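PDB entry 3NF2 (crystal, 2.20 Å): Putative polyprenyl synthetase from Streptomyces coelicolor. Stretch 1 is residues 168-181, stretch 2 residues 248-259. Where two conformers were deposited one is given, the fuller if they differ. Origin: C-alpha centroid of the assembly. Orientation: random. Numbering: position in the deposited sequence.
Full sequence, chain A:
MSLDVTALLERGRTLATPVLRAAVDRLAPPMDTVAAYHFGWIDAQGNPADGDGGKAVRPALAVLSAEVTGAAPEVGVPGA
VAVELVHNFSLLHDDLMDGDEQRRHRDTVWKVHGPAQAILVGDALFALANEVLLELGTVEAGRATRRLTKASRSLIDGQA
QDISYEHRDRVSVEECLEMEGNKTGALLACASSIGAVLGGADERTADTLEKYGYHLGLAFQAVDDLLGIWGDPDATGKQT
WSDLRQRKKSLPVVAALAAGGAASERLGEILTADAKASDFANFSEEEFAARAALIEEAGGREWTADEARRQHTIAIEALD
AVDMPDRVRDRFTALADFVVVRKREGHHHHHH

Stretch 1 168-181: RDRVSVEECLEMEG
Stretch 2, residues 248-259: KKSLPVVAALAA

What fills the centre of the contact? Val254 (chi1 t) points toward stretch 1, where Val254 CG1 lies 3.9 Å from Val173 CG2 (Val173 chi1 t), and it also meets Cys176 (t), whose SG lies 4.2 Å from Val254 CG2. Leu251, chi1 -91° and chi2 t, brings CD2 to 3.8 Å from Cys176 SG and 4.1 Å from Leu177 CD2 (m, t). These contacts are apolar, close-packed without hydrogen bonds.

How do the backbones run? The helix that starts at Val173 and the helix that starts at Leu251 lie nearly antiparallel, at 162°, their axes 9.5 Å apart at closest approach. In the register, Cys176 CA lies 6.6 Å from Leu251 CA, Val173 CA 5.9 Å from Val254 CA, and Arg170 CA 7.3 Å from Leu257 CA, Arg170 being extended at phi/psi -141/149.

What holds stretch 1 in shape beside the contact? Ser172 (p) caps its helix, Ser172 OG accepting from Glu175 N at 3.1 Å; Glu175 OE1 in return accepts from Ser172 N at 2.9 Å. A salt bridge, Arg168 NH2 to Glu175 OE2 at 2.7 Å, ties the loop to the first turn of the helix.

What closes the polar edge? Arg170 (p, t, m) reaches the far helix, where Arg170 NH2 donates to Leu257 O at 3.1 Å, the one hydrogen bond between the stretches. Beside Val171, the aliphatic part of Lys249 covers the loop, Lys249 CD standing 4.1 Å from Val171 CG2.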

ATOM      1  N   ARG A 168      22.108   9.582  10.609  1.00 57.97           N
ATOM      2  CA  ARG A 168      23.344   8.935  11.055  0.50 56.59           C
ATOM      3  C   ARG A 168      24.540   9.508  10.305  1.00 58.34           C
ATOM      4  O   ARG A 168      24.456   9.727   9.099  1.00 61.57           O
ATOM      5  CB  ARG A 168      23.284   7.431  10.784  0.50 56.08           C
ATOM      6  CG  ARG A 168      22.321   6.633  11.640  0.50 46.99           C
ATOM      7  CD  ARG A 168      23.063   5.913  12.741  0.50 54.00           C
ATOM      8  NE  ARG A 168      22.579   4.550  12.917  0.50 57.88           N
ATOM      9  CZ  ARG A 168      23.266   3.465  12.574  0.50 53.26           C
ATOM     10  NH1 ARG A 168      24.477   3.584  12.050  0.50 38.75           N
ATOM     11  NH2 ARG A 168      22.745   2.262  12.770  0.50 50.84           N
ATOM     12  N   ASP A 169      25.648   9.743  11.010  1.00 58.12           N
ATOM     13  CA  ASP A 169      26.871  10.236  10.375  1.00 59.69           C
ATOM     14  C   ASP A 169      27.658   9.091   9.750  1.00 60.56           C
ATOM     15  O   ASP A 169      28.433   9.297   8.816  1.00 63.09           O
ATOM     16  CB  ASP A 169      27.742  10.998  11.374  1.00 62.54           C
ATOM     17  CG  ASP A 169      27.161  12.356  11.738  1.00 68.45           C
ATOM     18  OD1 ASP A 169      26.450  12.952  10.899  1.00 68.38           O
ATOM     19  OD2 ASP A 169      27.420  12.826  12.867  1.00 76.78           O
ATOM     20  N   ARG A 170      27.459   7.888  10.274  1.00 55.22           N
ATOM     21  CA  ARG A 170      28.005   6.692   9.660  1.00 57.31           C
ATOM     22  C   ARG A 170      27.022   5.532   9.744  1.00 56.13           C
ATOM     23  O   ARG A 170      26.201   5.451  10.653  1.00 59.12           O
ATOM     24  CB  ARG A 170      29.373   6.325  10.250  1.00 61.77           C
ATOM     25  CG  ARG A 170      29.410   6.192  11.758  1.00 59.89           C
ATOM     26  CD  ARG A 170      30.809   6.400  12.345  1.00 51.45           C
ATOM     27  NE  ARG A 170      31.740   5.371  11.898  1.00 59.91           N
ATOM     28  CZ  ARG A 170      32.826   5.598  11.157  1.00 63.48           C
ATOM     29  NH1 ARG A 170      33.154   6.838  10.785  1.00 61.15           N
ATOM     30  NH2 ARG A 170      33.594   4.577  10.801  1.00 52.56           N
ATOM     31  N   VAL A 171      27.095   4.672   8.741  1.00 52.21           N
ATOM     32  CA  VAL A 171      26.279   3.476   8.618  1.00 48.41           C
ATOM     33  C   VAL A 171      27.290   2.361   8.384  1.00 47.06           C
ATOM     34  O   VAL A 171      28.293   2.575   7.694  1.00 40.20           O
ATOM     35  CB  VAL A 171      25.321   3.614   7.402  1.00 48.86           C
ATOM     36  CG1 VAL A 171      24.639   2.310   7.070  1.00 50.72           C
ATOM     37  CG2 VAL A 171      24.278   4.692   7.669  1.00 49.87           C
ATOM     38  N   SER A 172      27.077   1.190   8.978  1.00 45.94           N
ATOM     39  CA  SER A 172      28.035   0.109   8.792  1.00 44.43           C
ATOM     40  C   SER A 172      27.871  -0.534   7.414  1.00 45.54           C
ATOM     41  O   SER A 172      26.857  -0.330   6.740  1.00 44.66           O
ATOM     42  CB  SER A 172      27.906  -0.928   9.897  1.00 40.99           C
ATOM     43  OG  SER A 172      26.834  -1.799   9.630  1.00 54.58           O
ATOM     44  N   VAL A 173      28.883  -1.293   7.000  1.00 48.71           N
ATOM     45  CA  VAL A 173      28.853  -2.050   5.747  1.00 46.84           C
ATOM     46  C   VAL A 173      27.712  -3.056   5.771  1.00 45.01           C
ATOM     47  O   VAL A 173      26.924  -3.128   4.826  1.00 47.12           O
ATOM     48  CB  VAL A 173      30.209  -2.753   5.475  1.00 48.26           C
ATOM     49  CG1 VAL A 173      30.081  -3.794   4.360  1.00 47.97           C
ATOM     50  CG2 VAL A 173      31.282  -1.727   5.122  1.00 46.88           C
ATOM     51  N   GLU A 174      27.603  -3.789   6.876  1.00 49.26           N
ATOM     52  CA  GLU A 174      26.542  -4.777   7.069  1.00 51.97           C
ATOM     53  C   GLU A 174      25.140  -4.169   6.946  1.00 49.82           C
ATOM     54  O   GLU A 174      24.263  -4.744   6.300  1.00 47.96           O
ATOM     55  CB  GLU A 174      26.705  -5.464   8.422  1.00 54.80           C
ATOM     56  CG  GLU A 174      26.420  -6.963   8.407  1.00 74.51           C
ATOM     57  CD  GLU A 174      27.615  -7.790   7.929  1.00 89.99           C
ATOM     58  OE1 GLU A 174      27.854  -7.862   6.699  1.00 84.37           O
ATOM     59  OE2 GLU A 174      28.308  -8.382   8.791  1.00 93.49           O
ATOM     60  N   GLU A 175      24.956  -2.987   7.533  1.00 49.45           N
ATOM     61  CA  GLU A 175      23.681  -2.275   7.487  1.00 46.61           C
ATOM     62  C   GLU A 175      23.327  -1.851   6.067  1.00 46.80           C
ATOM     63  O   GLU A 175      22.156  -1.882   5.670  1.00 45.72           O
ATOM     64  CB  GLU A 175      23.728  -1.043   8.388  1.00 44.46           C
ATOM     65  CG  GLU A 175      23.575  -1.342   9.872  1.00 49.35           C
ATOM     66  CD  GLU A 175      23.908  -0.147  10.760  1.00 46.04           C
ATOM     67  OE1 GLU A 175      24.538   0.822  10.285  1.00 56.84           O
ATOM     68  OE2 GLU A 175      23.540  -0.181  11.948  1.00 50.28           O
ATOM     69  N   CYS A 176      24.346  -1.451   5.312  1.00 42.09           N
ATOM     70  CA  CYS A 176      24.159  -1.035   3.933  1.00 42.71           C
ATOM     71  C   CYS A 176      23.779  -2.232   3.060  1.00 44.70           C
ATOM     72  O   CYS A 176      22.907  -2.118   2.199  1.00 44.72           O
ATOM     73  CB  CYS A 176      25.428  -0.377   3.410  1.00 39.84           C
ATOM     74  SG  CYS A 176      25.234   0.474   1.853  1.00 47.53           S
ATOM     75  N   LEU A 177      24.419  -3.372   3.316  1.00 40.68           N
ATOM     76  CA  LEU A 177      24.198  -4.590   2.551  1.00 41.88           C
ATOM     77  C   LEU A 177      22.789  -5.100   2.720  1.00 40.41           C
ATOM     78  O   LEU A 177      22.123  -5.397   1.726  1.00 39.22           O
ATOM     79  CB  LEU A 177      25.199  -5.687   2.939  1.00 41.79           C
ATOM     80  CG  LEU A 177      26.627  -5.568   2.394  1.00 49.01           C
ATOM     81  CD1 LEU A 177      27.514  -6.704   2.918  1.00 38.80           C
ATOM     82  CD2 LEU A 177      26.650  -5.521   0.870  1.00 49.84           C
ATOM     83  N   GLU A 178      22.322  -5.192   3.965  1.00 40.08           N
ATOM     84  CA  GLU A 178      20.961  -5.672   4.181  1.00 47.28           C
ATOM     85  C   GLU A 178      19.904  -4.689   3.670  1.00 44.54           C
ATOM     86  O   GLU A 178      18.859  -5.116   3.189  1.00 46.50           O
ATOM     87  CB  GLU A 178      20.711  -6.130   5.630  1.00 51.11           C
ATOM     88  CG  GLU A 178      20.528  -5.030   6.644  1.00 61.78           C
ATOM     89  CD  GLU A 178      19.676  -5.450   7.840  1.00 70.46           C
ATOM     90  OE1 GLU A 178      20.040  -5.089   8.981  1.00 65.40           O
ATOM     91  OE2 GLU A 178      18.647  -6.139   7.645  1.00 70.44           O
ATOM     92  N   MET A 179      20.197  -3.389   3.734  1.00 40.79           N
ATOM     93  CA  MET A 179      19.325  -2.371   3.142  1.00 42.67           C
ATOM     94  C   MET A 179      19.251  -2.517   1.623  1.00 43.12           C
ATOM     95  O   MET A 179      18.167  -2.484   1.032  1.00 42.99           O
ATOM     96  CB  MET A 179      19.784  -0.954   3.518  1.00 39.93           C
ATOM     97  CG  MET A 179      18.948   0.160   2.895  1.00 37.65           C
ATOM     98  SD  MET A 179      19.199   1.781   3.681  1.00 34.29           S
ATOM     99  CE  MET A 179      20.514   2.440   2.657  1.00 44.33           C
ATOM    100  N   GLU A 180      20.406  -2.685   0.994  1.00 39.86           N
ATOM    101  CA  GLU A 180      20.452  -2.805  -0.460  1.00 42.70           C
ATOM    102  C   GLU A 180      19.831  -4.104  -0.944  1.00 39.57           C
ATOM    103  O   GLU A 180      19.243  -4.136  -2.016  1.00 42.86           O
ATOM    104  CB  GLU A 180      21.881  -2.609  -0.986  1.00 41.34           C
ATOM    105  CG  GLU A 180      22.278  -1.127  -0.949  1.00 38.49           C
ATOM    106  CD  GLU A 180      23.604  -0.839  -1.608  1.00 46.72           C
ATOM    107  OE1 GLU A 180      23.984   0.343  -1.636  1.00 43.22           O
ATOM    108  OE2 GLU A 180      24.257  -1.775  -2.110  1.00 52.92           O
ATOM    109  N   GLY A 181      19.936  -5.149  -0.122  1.00 42.31           N
ATOM    110  CA  GLY A 181      19.275  -6.420  -0.372  1.00 40.08           C
ATOM    111  C   GLY A 181      17.772  -6.273  -0.310  1.00 42.38           C
ATOM    112  O   GLY A 181      17.054  -6.861  -1.107  1.00 46.20           O
ATOM    113  N   LYS A 248      24.212  10.335  -0.544  1.00 54.05           N
ATOM    114  CA  LYS A 248      23.866   8.959  -0.292  1.00 54.49           C
ATOM    115  C   LYS A 248      24.947   8.188   0.399  1.00 54.92           C
ATOM    116  O   LYS A 248      26.097   8.384   0.172  1.00 54.18           O
ATOM    117  CB  LYS A 248      23.487   8.258  -1.581  1.00 56.14           C
ATOM    118  CG  LYS A 248      22.073   8.469  -1.978  1.00 65.24           C
ATOM    119  CD  LYS A 248      21.784   7.992  -3.383  1.00 79.80           C
ATOM    120  CE  LYS A 248      20.355   8.324  -3.790  1.00 85.02           C
ATOM    121  NZ  LYS A 248      19.357   7.367  -3.251  1.00 85.98           N
ATOM    122  N   LYS A 249      24.568   7.307   1.282  1.00 56.59           N
ATOM    123  CA  LYS A 249      25.522   6.420   1.846  1.00 54.11           C
ATOM    124  C   LYS A 249      25.526   5.099   1.123  1.00 51.90           C
ATOM    125  O   LYS A 249      25.073   4.109   1.626  1.00 53.65           O
ATOM    126  CB  LYS A 249      25.277   6.289   3.324  1.00 60.44           C
ATOM    127  CG  LYS A 249      25.518   7.593   4.032  1.00 66.77           C
ATOM    128  CD  LYS A 249      26.218   7.408   5.360  1.00 71.14           C
ATOM    129  CE  LYS A 249      26.996   8.628   5.731  1.00 74.55           C
ATOM    130  NZ  LYS A 249      26.197   9.819   5.517  1.00 75.64           N
ATOM    131  N   SER A 250      26.069   5.107  -0.073  1.00 53.07           N
ATOM    132  CA  SER A 250      26.177   3.933  -0.911  1.00 52.39           C
ATOM    133  C   SER A 250      27.340   3.130  -0.477  1.00 49.99           C
ATOM    134  O   SER A 250      28.106   3.559   0.331  1.00 48.58           O
ATOM    135  CB  SER A 250      26.352   4.326  -2.347  1.00 53.89           C
ATOM    136  OG  SER A 250      27.210   5.417  -2.421  1.00 56.54           O
ATOM    137  N   LEU A 251      27.473   1.962  -1.049  1.00 46.52           N
ATOM    138  CA  LEU A 251      28.481   1.040  -0.628  1.00 46.18           C
ATOM    139  C   LEU A 251      29.884   1.594  -0.723  1.00 46.32           C
ATOM    140  O   LEU A 251      30.651   1.381   0.162  1.00 46.77           O
ATOM    141  CB  LEU A 251      28.387  -0.213  -1.450  1.00 43.90           C
ATOM    142  CG  LEU A 251      27.483  -1.253  -0.841  1.00 50.17           C
ATOM    143  CD1 LEU A 251      27.355  -2.405  -1.741  1.00 50.66           C
ATOM    144  CD2 LEU A 251      28.008  -1.679   0.452  1.00 37.35           C
ATOM    145  N   PRO A 252      30.245   2.303  -1.769  1.00 39.54           N
ATOM    146  CA  PRO A 252      31.618   2.829  -1.743  1.00 39.39           C
ATOM    147  C   PRO A 252      31.871   3.790  -0.572  1.00 43.61           C
ATOM    148  O   PRO A 252      32.908   3.684   0.099  1.00 40.38           O
ATOM    149  CB  PRO A 252      31.757   3.576  -3.076  1.00 34.97           C
ATOM    150  CG  PRO A 252      30.621   3.164  -3.913  1.00 39.33           C
ATOM    151  CD  PRO A 252      29.545   2.636  -3.027  1.00 31.87           C
ATOM    152  N   VAL A 253      30.917   4.690  -0.330  1.00 46.44           N
ATOM    153  CA  VAL A 253      30.986   5.664   0.768  1.00 45.38           C
ATOM    154  C   VAL A 253      31.156   4.949   2.093  1.00 45.76           C
ATOM    155  O   VAL A 253      32.078   5.229   2.860  1.00 48.36           O
ATOM    156  CB  VAL A 253      29.702   6.511   0.837  1.00 44.66           C
ATOM    157  CG1 VAL A 253      29.779   7.527   1.973  1.00 44.40           C
ATOM    158  CG2 VAL A 253      29.467   7.215  -0.474  1.00 44.08           C
ATOM    159  N   VAL A 254      30.261   4.001   2.334  1.00 48.43           N
ATOM    160  CA  VAL A 254      30.239   3.234   3.569  1.00 44.85           C
ATOM    161  C   VAL A 254      31.492   2.375   3.761  1.00 46.16           C
ATOM    162  O   VAL A 254      32.086   2.369   4.847  1.00 48.89           O
ATOM    163  CB  VAL A 254      28.962   2.386   3.629  1.00 44.66           C
ATOM    164  CG1 VAL A 254      29.003   1.460   4.787  1.00 51.66           C
ATOM    165  CG2 VAL A 254      27.733   3.299   3.733  1.00 42.58           C
ATOM    166  N   ALA A 255      31.904   1.667   2.706  1.00 44.25           N
ATOM    167  CA  ALA A 255      33.122   0.844   2.760  1.00 44.18           C
ATOM    168  C   ALA A 255      34.372   1.687   3.057  1.00 42.06           C
ATOM    169  O   ALA A 255      35.250   1.256   3.795  1.00 43.39           O
ATOM    170  CB  ALA A 255      33.300   0.056   1.472  1.00 41.70           C
ATOM    171  N   ALA A 256      34.433   2.885   2.485  1.00 37.23           N
ATOM    172  CA  ALA A 256      35.501   3.821   2.774  1.00 39.84           C
ATOM    173  C   ALA A 256      35.504   4.236   4.251  1.00 47.13           C
ATOM    174  O   ALA A 256      36.563   4.293   4.862  1.00 46.91           O
ATOM    175  CB  ALA A 256      35.377   5.037   1.886  1.00 33.42           C
ATOM    176  N   LEU A 257      34.321   4.504   4.819  1.00 48.37           N
ATOM    177  CA  LEU A 257      34.202   4.925   6.222  1.00 48.66           C
ATOM    178  C   LEU A 257      34.620   3.838   7.195  1.00 50.69           C
ATOM    179  O   LEU A 257      35.231   4.128   8.228  1.00 53.50           O
ATOM    180  CB  LEU A 257      32.782   5.393   6.556  1.00 41.12           C
ATOM    181  CG  LEU A 257      32.332   6.690   5.882  1.00 53.57           C
ATOM    182  CD1 LEU A 257      30.869   6.966   6.178  1.00 57.91           C
ATOM    183  CD2 LEU A 257      33.201   7.864   6.306  1.00 51.20           C
ATOM    184  N   ALA A 258      34.311   2.591   6.851  1.00 48.47           N
ATOM    185  CA  ALA A 258      34.583   1.458   7.728  1.00 51.56           C
ATOM    186  C   ALA A 258      36.052   1.056   7.714  1.00 52.36           C
ATOM    187  O   ALA A 258      36.498   0.294   8.581  1.00 56.11           O
ATOM    188  CB  ALA A 258      33.705   0.265   7.344  1.00 54.20           C
ATOM    189  N   ALA A 259      36.789   1.567   6.729  1.00 46.63           N
ATOM    190  CA  ALA A 259      38.176   1.176   6.508  1.00 52.74           C
ATOM    191  C   ALA A 259      39.149   1.555   7.623  1.00 57.58           C
ATOM    192  O   ALA A 259      39.956   0.735   8.028  1.00 62.91           O
ATOM    193  CB  ALA A 259      38.683   1.711   5.164  1.00 49.81           C
TER